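Local structure of hypothetical Membrane Spanning Protein (Bacillus cereus, 2FB5) at residues 93-98 against 150-155; 120-125 against 143-148. The protein probably catalyses the condensation of two ATP molecules into cyclic di-AMP, as a diadenylate cyclase needed for efficient spore formation. All blocks are in the same frame, centred on the assembly; numbering follows the deposited sequence.

In the fold
Both contacts lie in the nucleotide-binding domain of the diadenylate cyclase and reach the same mixed sheet. Their centres are about 14 Å apart. Interaction 1 sets inner strand 94-98 against the loop that follows strand 144-150. Interaction 2 sets helix 120-126 against strand 144-150 itself. Along the chain the order is 93-98, 120-125, 143-148, 150-155, so interaction 2 falls wholly between the two halves of interaction 1. Ile96 joins them: it points away from 150-155, and its CD1 packs against CD2 of Leu123 at 4.0 Å. Strand 94-98 therefore carries apolar packing on both faces, with Leu95 and Val97 on one and Ile96 on the other.

Interaction 1: 93-98 against 150-155; sequences GALIVV and NILPLT
The contact belongs to the apolar core under one face of the sheet in the diadenylate cyclase domain. Leu95 and Val97, on inner strand 94-98, meet Leu152 of the loop that runs from strand 144-150 toward helix 166-175. One methyl group of Leu152 does the touching. Its CD2 lies 3.8 Å from CG2 of Val97 and 4.1 Å from CD2 of Leu95.

The two approaches differ. Leu95 and Leu152 reach toward each other and meet tip to tip. Val97 and Leu152 instead slide past each other in opposite directions. Leu95 and Val97 are two residues apart on the strand, so both send their side chains to the same face. Their contacting methyls, CD2 of Leu95 and CG2 of Val97, are 6.1 Å apart, and CD2 of Leu152 touches both. In Leu95, CG is anti to the backbone N (chi1 -177°), which carries the isopropyl end out toward the loop. In Val97 the branch that makes the contact is the one beside the backbone N.

The backbones stay well apart. CA of Val97 and CA of Leu152 are 9.5 Å from each other, and no hydrogen bond joins the segments. Helix 166-175 covers the same pair of strand residues, with Ala171 against Leu95 and Leu174 against Val97. Leu152 also touches Ala137, the last residue of the Asp-Gly-Ala signature of this family. Further along the loop, the carbonyl O of Thr155 accepts a hydrogen bond from NH2 of Arg169, which ends the Arg-His-Arg signature.

All three touching residues are buried, and only methyl groups meet. The loop is thus joined to the strand by dispersion forces and exclusion of water, without directional bonds.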
ATOM      1  N   GLY A  93      21.668  -0.836  30.825  1.00 26.01           N
ATOM      2  CA  GLY A  93      20.902  -1.917  30.216  1.00 25.85           C
ATOM      3  C   GLY A  93      19.441  -1.540  30.077  1.00 25.16           C
ATOM      4  O   GLY A  93      18.866  -0.925  30.976  1.00 24.90           O
ATOM      5  N   ALA A  94      18.853  -1.872  28.931  1.00 24.28           N
ATOM      6  CA  ALA A  94      17.465  -1.536  28.663  1.00 23.13           C
ATOM      7  C   ALA A  94      16.866  -2.584  27.762  1.00 22.36           C
ATOM      8  O   ALA A  94      17.571  -3.169  26.949  1.00 22.56           O
ATOM      9  CB  ALA A  94      17.353  -0.154  28.008  1.00 22.90           C
ATOM     10  N   LEU A  95      15.557  -2.787  27.896  1.00 21.88           N
ATOM     11  CA  LEU A  95      14.829  -3.783  27.128  1.00 21.28           C
ATOM     12  C   LEU A  95      13.429  -3.225  26.884  1.00 21.44           C
ATOM     13  O   LEU A  95      12.614  -3.184  27.808  1.00 21.75           O
ATOM     14  CB  LEU A  95      14.763  -5.101  27.918  1.00 20.85           C
ATOM     15  CG  LEU A  95      14.102  -6.328  27.301  1.00 21.68           C
ATOM     16  CD1 LEU A  95      14.833  -6.783  26.054  1.00 21.08           C
ATOM     17  CD2 LEU A  95      14.070  -7.481  28.329  1.00 21.97           C
ATOM     18  N   ILE A  96      13.171  -2.764  25.658  1.00 20.97           N
ATOM     19  CA  ILE A  96      11.918  -2.079  25.333  1.00 20.70           C
ATOM     20  C   ILE A  96      11.148  -2.786  24.227  1.00 20.61           C
ATOM     21  O   ILE A  96      11.576  -2.803  23.069  1.00 21.04           O
ATOM     22  CB  ILE A  96      12.149  -0.598  24.905  1.00 20.53           C
ATOM     23  CG1 ILE A  96      12.889   0.173  26.016  1.00 20.97           C
ATOM     24  CG2 ILE A  96      10.807   0.049  24.556  1.00 20.08           C
ATOM     25  CD1 ILE A  96      13.217   1.661  25.692  1.00 21.38           C
ATOM     26  N   VAL A  97      10.011  -3.366  24.599  1.00 21.38           N
ATOM     27  CA  VAL A  97       9.123  -4.065  23.663  1.00 21.17           C
ATOM     28  C   VAL A  97       8.175  -3.049  23.019  1.00 21.79           C
ATOM     29  O   VAL A  97       7.469  -2.326  23.726  1.00 21.27           O
ATOM     30  CB  VAL A  97       8.261  -5.111  24.404  1.00 21.80           C
ATOM     31  CG1 VAL A  97       7.240  -5.756  23.457  1.00 22.36           C
ATOM     32  CG2 VAL A  97       9.145  -6.195  25.036  1.00 19.47           C
ATOM     33  N   VAL A  98       8.153  -2.983  21.689  1.00 21.57           N
ATOM     34  CA  VAL A  98       7.125  -2.198  21.032  1.00 21.68           C
ATOM     35  C   VAL A  98       6.107  -3.140  20.406  1.00 21.79           C
ATOM     36  O   VAL A  98       6.433  -3.875  19.474  1.00 21.76           O
ATOM     37  CB  VAL A  98       7.696  -1.236  19.975  1.00 22.15           C
ATOM     38  CG1 VAL A  98       6.582  -0.364  19.418  1.00 21.02           C
ATOM     39  CG2 VAL A  98       8.814  -0.397  20.591  1.00 21.50           C
ATOM     40  N   ASN A 150       8.797  -6.217  33.245  1.00 22.44           N
ATOM     41  CA  ASN A 150       8.075  -7.377  32.697  1.00 22.82           C
ATOM     42  C   ASN A 150       9.030  -8.547  32.449  1.00 23.00           C
ATOM     43  O   ASN A 150      10.222  -8.340  32.206  1.00 22.57           O
ATOM     44  CB  ASN A 150       7.344  -7.006  31.390  1.00 22.54           C
ATOM     45  CG  ASN A 150       6.311  -5.892  31.571  1.00 23.33           C
ATOM     46  OD1 ASN A 150       6.223  -4.965  30.756  1.00 27.92           O
ATOM     47  ND2 ASN A 150       5.540  -5.964  32.637  1.00 21.68           N
ATOM     48  N   ILE A 151       8.493  -9.765  32.492  1.00 23.27           N
ATOM     49  CA  ILE A 151       9.253 -10.976  32.161  1.00 24.26           C
ATOM     50  C   ILE A 151       8.846 -11.517  30.789  1.00 24.06           C
ATOM     51  O   ILE A 151       7.665 -11.768  30.541  1.00 24.64           O
ATOM     52  CB  ILE A 151       9.040 -12.075  33.225  1.00 24.57           C
ATOM     53  CG1 ILE A 151       9.523 -11.575  34.592  1.00 26.41           C
ATOM     54  CG2 ILE A 151       9.780 -13.382  32.830  1.00 25.30           C
ATOM     55  CD1 ILE A 151       8.977 -12.376  35.763  1.00 31.60           C
ATOM     56  N   LEU A 152       9.833 -11.688  29.911  1.00 23.45           N
ATOM     57  CA  LEU A 152       9.630 -12.200  28.554  1.00 23.82           C
ATOM     58  C   LEU A 152      10.157 -13.629  28.441  1.00 24.03           C
ATOM     59  O   LEU A 152      11.029 -14.006  29.223  1.00 23.39           O
ATOM     60  CB  LEU A 152      10.427 -11.353  27.577  1.00 23.62           C
ATOM     61  CG  LEU A 152       9.824 -10.069  27.009  1.00 24.97           C
ATOM     62  CD1 LEU A 152       9.004  -9.303  28.035  1.00 21.94           C
ATOM     63  CD2 LEU A 152      10.938  -9.212  26.419  1.00 22.68           C
ATOM     64  N   PRO A 153       9.669 -14.406  27.446  1.00 24.67           N
ATOM     65  CA  PRO A 153      10.239 -15.758  27.230  1.00 26.00           C
ATOM     66  C   PRO A 153      11.665 -15.645  26.668  1.00 26.95           C
ATOM     67  O   PRO A 153      11.948 -14.732  25.888  1.00 26.91           O
ATOM     68  CB  PRO A 153       9.287 -16.381  26.199  1.00 25.71           C
ATOM     69  CG  PRO A 153       8.744 -15.202  25.451  1.00 25.21           C
ATOM     70  CD  PRO A 153       8.606 -14.098  26.467  1.00 24.48           C
ATOM     71  N   LEU A 154      12.563 -16.521  27.105  1.00 28.22           N
ATOM     72  CA  LEU A 154      13.941 -16.477  26.632  1.00 30.28           C
ATOM     73  C   LEU A 154      14.090 -17.439  25.473  1.00 31.69           C
ATOM     74  O   LEU A 154      13.556 -18.550  25.534  1.00 31.23           O
ATOM     75  CB  LEU A 154      14.913 -16.878  27.749  1.00 30.41           C
ATOM     76  CG  LEU A 154      14.881 -16.115  29.069  1.00 31.46           C
ATOM     77  CD1 LEU A 154      15.839 -16.767  30.061  1.00 32.58           C
ATOM     78  CD2 LEU A 154      15.226 -14.642  28.855  1.00 31.48           C
ATOM     79  N   THR A 155      14.809 -17.037  24.426  1.00 33.32           N
ATOM     80  CA  THR A 155      15.073 -17.974  23.332  1.00 36.08           C
ATOM     81  C   THR A 155      15.826 -19.212  23.829  1.00 38.45           C
ATOM     82  O   THR A 155      16.688 -19.110  24.703  1.00 38.76           O
ATOM     83  CB  THR A 155      15.834 -17.340  22.151  1.00 35.39           C
ATOM     84  OG1 THR A 155      15.901 -18.286  21.077  1.00 33.96           O
ATOM     85  CG2 THR A 155      17.251 -16.902  22.544  1.00 35.32           C
TER

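Interaction 2: 120-125 against 143-148; sequences APLLES and NHIVSA
Leu122 and Leu123 of helix 120-126 receive the end of Ile145 between them. The Ile145 methyl CD1 is 3.6 Å from CD2 of Leu122 and 3.7 Å from CD2 of Leu123. CD2 of Leu122 and CD2 of Leu123 are 6.8 Å from each other, so CD1 of Ile145 sits in the gap between them. The branch carbons come close as well. CG of Leu122 is 3.8 Å from CD1 of Ile145, and CG of Leu123 is 3.9 Å from the same methyl.

Ile145 takes an extended form. CG1 is anti to the carbonyl carbon, and CD1 continues outward from it (chi2 166°). This carries the methyl to the helix, while the shorter branch, CG2, stays behind. The two leucines are neighbours in sequence but use different torsions. Leu122 starts out toward the strand and has CG anti to the backbone N (chi1 176°). Leu123 leaves the helix at the flank. Its CG lies beside the backbone N (chi1 -72°), and this turn brings the end of the side chain nearer to Ile145. Both leucines cross the isoleucine obliquely. Leu123 also meets its stem, with CD2 4.1 Å from CG1 of Ile145.

This is helix-on-sheet packing within the nucleotide-binding domain. Strand 144-150 pairs with strand 112-117, partly through a backbone bond between Ile145 and Ala116, and helix 120-126 follows strand 112-117 in the chain. Leu118, in the connection between them, touches both Leu123 and Ile145.

Helix 77-90 also packs on helix 120-126: Ala83 touches Leu123, and Glu124 forms a salt bridge with Arg90 and a hydrogen bond with His86. Leu123 and Ile145 are buried, whereas Leu122 is partly exposed at the border of the contact.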
ATOM      1  N   ALA A 120      10.855  10.366  26.892  1.00 21.30           N
ATOM      2  CA  ALA A 120      12.225   9.920  27.085  1.00 21.93           C
ATOM      3  C   ALA A 120      12.680   9.963  28.558  1.00 21.98           C
ATOM      4  O   ALA A 120      13.202   8.959  29.046  1.00 22.83           O
ATOM      5  CB  ALA A 120      13.190  10.668  26.149  1.00 22.60           C
ATOM      6  N   PRO A 121      12.478  11.092  29.290  1.00 22.32           N
ATOM      7  CA  PRO A 121      12.858  11.026  30.714  1.00 22.44           C
ATOM      8  C   PRO A 121      12.268   9.812  31.474  1.00 22.53           C
ATOM      9  O   PRO A 121      12.955   9.213  32.299  1.00 22.62           O
ATOM     10  CB  PRO A 121      12.316  12.333  31.281  1.00 22.45           C
ATOM     11  CG  PRO A 121      12.406  13.303  30.109  1.00 22.74           C
ATOM     12  CD  PRO A 121      12.014  12.447  28.917  1.00 22.84           C
ATOM     13  N   LEU A 122      11.018   9.445  31.203  1.00 21.93           N
ATOM     14  CA  LEU A 122      10.437   8.326  31.940  1.00 22.02           C
ATOM     15  C   LEU A 122      11.098   6.987  31.572  1.00 21.89           C
ATOM     16  O   LEU A 122      11.395   6.151  32.446  1.00 22.90           O
ATOM     17  CB  LEU A 122       8.913   8.284  31.776  1.00 21.55           C
ATOM     18  CG  LEU A 122       8.200   7.086  32.428  1.00 22.74           C
ATOM     19  CD1 LEU A 122       8.506   6.989  33.927  1.00 22.99           C
ATOM     20  CD2 LEU A 122       6.697   7.182  32.210  1.00 22.09           C
ATOM     21  N   LEU A 123      11.351   6.775  30.289  1.00 22.39           N
ATOM     22  CA  LEU A 123      12.031   5.540  29.868  1.00 22.71           C
ATOM     23  C   LEU A 123      13.419   5.474  30.505  1.00 23.39           C
ATOM     24  O   LEU A 123      13.861   4.418  30.965  1.00 23.28           O
ATOM     25  CB  LEU A 123      12.150   5.470  28.341  1.00 22.45           C
ATOM     26  CG  LEU A 123      10.885   5.199  27.526  1.00 22.05           C
ATOM     27  CD1 LEU A 123      11.134   5.498  26.055  1.00 21.14           C
ATOM     28  CD2 LEU A 123      10.453   3.742  27.719  1.00 20.81           C
ATOM     29  N   GLU A 124      14.110   6.610  30.528  1.00 23.47           N
ATOM     30  CA  GLU A 124      15.462   6.641  31.082  1.00 24.36           C
ATOM     31  C   GLU A 124      15.466   6.419  32.593  1.00 24.01           C
ATOM     32  O   GLU A 124      16.366   5.779  33.125  1.00 24.84           O
ATOM     33  CB  GLU A 124      16.173   7.947  30.722  1.00 23.79           C
ATOM     34  CG  GLU A 124      16.444   8.130  29.229  1.00 24.29           C
ATOM     35  CD  GLU A 124      16.897   9.549  28.905  1.00 26.64           C
ATOM     36  OE1 GLU A 124      17.646  10.113  29.724  1.00 31.28           O
ATOM     37  OE2 GLU A 124      16.519  10.099  27.852  1.00 28.51           O
ATOM     38  N   SER A 125      14.446   6.944  33.269  1.00 23.72           N
ATOM     39  CA  SER A 125      14.272   6.764  34.698  1.00 23.07           C
ATOM     40  C   SER A 125      14.020   5.281  35.034  1.00 22.79           C
ATOM     41  O   SER A 125      14.610   4.732  35.973  1.00 21.79           O
ATOM     42  CB  SER A 125      13.109   7.639  35.170  1.00 23.75           C
ATOM     43  OG  SER A 125      12.839   7.446  36.542  1.00 25.23           O
ATOM     44  N   ASN A 143       1.605   5.264  22.171  1.00 21.84           N
ATOM     45  CA  ASN A 143       2.253   6.356  22.891  1.00 21.22           C
ATOM     46  C   ASN A 143       2.172   6.203  24.416  1.00 21.05           C
ATOM     47  O   ASN A 143       2.287   7.187  25.153  1.00 19.21           O
ATOM     48  CB  ASN A 143       1.695   7.732  22.446  1.00 21.49           C
ATOM     49  CG  ASN A 143       1.705   7.909  20.934  1.00 22.86           C
ATOM     50  OD1 ASN A 143       0.672   8.246  20.323  1.00 24.74           O
ATOM     51  ND2 ASN A 143       2.857   7.667  20.317  1.00 19.70           N
ATOM     52  N   HIS A 144       1.982   4.964  24.883  1.00 20.47           N
ATOM     53  CA  HIS A 144       1.937   4.688  26.318  1.00 20.92           C
ATOM     54  C   HIS A 144       3.000   3.672  26.712  1.00 20.79           C
ATOM     55  O   HIS A 144       3.319   2.767  25.945  1.00 19.83           O
ATOM     56  CB  HIS A 144       0.564   4.130  26.740  1.00 22.14           C
ATOM     57  CG  HIS A 144      -0.537   5.143  26.732  1.00 23.97           C
ATOM     58  ND1 HIS A 144      -0.937   5.817  27.867  1.00 28.73           N
ATOM     59  CD2 HIS A 144      -1.338   5.585  25.736  1.00 27.84           C
ATOM     60  CE1 HIS A 144      -1.914   6.653  27.566  1.00 27.58           C
ATOM     61  NE2 HIS A 144      -2.176   6.537  26.278  1.00 30.08           N
ATOM     62  N   ILE A 145       3.540   3.839  27.912  1.00 20.13           N
ATOM     63  CA  ILE A 145       4.331   2.814  28.556  1.00 20.07           C
ATOM     64  C   ILE A 145       3.307   2.024  29.352  1.00 20.17           C
ATOM     65  O   ILE A 145       2.770   2.511  30.348  1.00 20.34           O
ATOM     66  CB  ILE A 145       5.442   3.446  29.450  1.00 20.32           C
ATOM     67  CG1 ILE A 145       6.475   4.161  28.563  1.00 20.00           C
ATOM     68  CG2 ILE A 145       6.105   2.406  30.370  1.00 19.90           C
ATOM     69  CD1 ILE A 145       7.423   5.089  29.316  1.00 20.11           C
ATOM     70  N   VAL A 146       2.989   0.823  28.882  1.00 19.44           N
ATOM     71  CA  VAL A 146       1.967   0.011  29.537  1.00 19.03           C
ATOM     72  C   VAL A 146       2.466  -0.430  30.913  1.00 18.95           C
ATOM     73  O   VAL A 146       1.756  -0.299  31.914  1.00 19.18           O
ATOM     74  CB  VAL A 146       1.585  -1.241  28.688  1.00 19.21           C
ATOM     75  CG1 VAL A 146       0.500  -2.066  29.388  1.00 19.11           C
ATOM     76  CG2 VAL A 146       1.117  -0.837  27.289  1.00 19.06           C
ATOM     77  N   SER A 147       3.685  -0.969  30.947  1.00 19.23           N
ATOM     78  CA  SER A 147       4.223  -1.617  32.125  1.00 19.21           C
ATOM     79  C   SER A 147       5.737  -1.714  32.039  1.00 20.03           C
ATOM     80  O   SER A 147       6.317  -1.494  30.972  1.00 19.98           O
ATOM     81  CB  SER A 147       3.631  -3.028  32.249  1.00 19.02           C
ATOM     82  OG  SER A 147       3.712  -3.696  31.006  1.00 19.56           O
ATOM     83  N   ALA A 148       6.362  -2.072  33.163  1.00 20.12           N
ATOM     84  CA  ALA A 148       7.815  -2.208  33.258  1.00 20.29           C
ATOM     85  C   ALA A 148       8.154  -3.390  34.144  1.00 20.55           C
ATOM     86  O   ALA A 148       7.272  -3.953  34.795  1.00 20.03           O
ATOM     87  CB  ALA A 148       8.435  -0.919  33.830  1.00 20.66           C
TER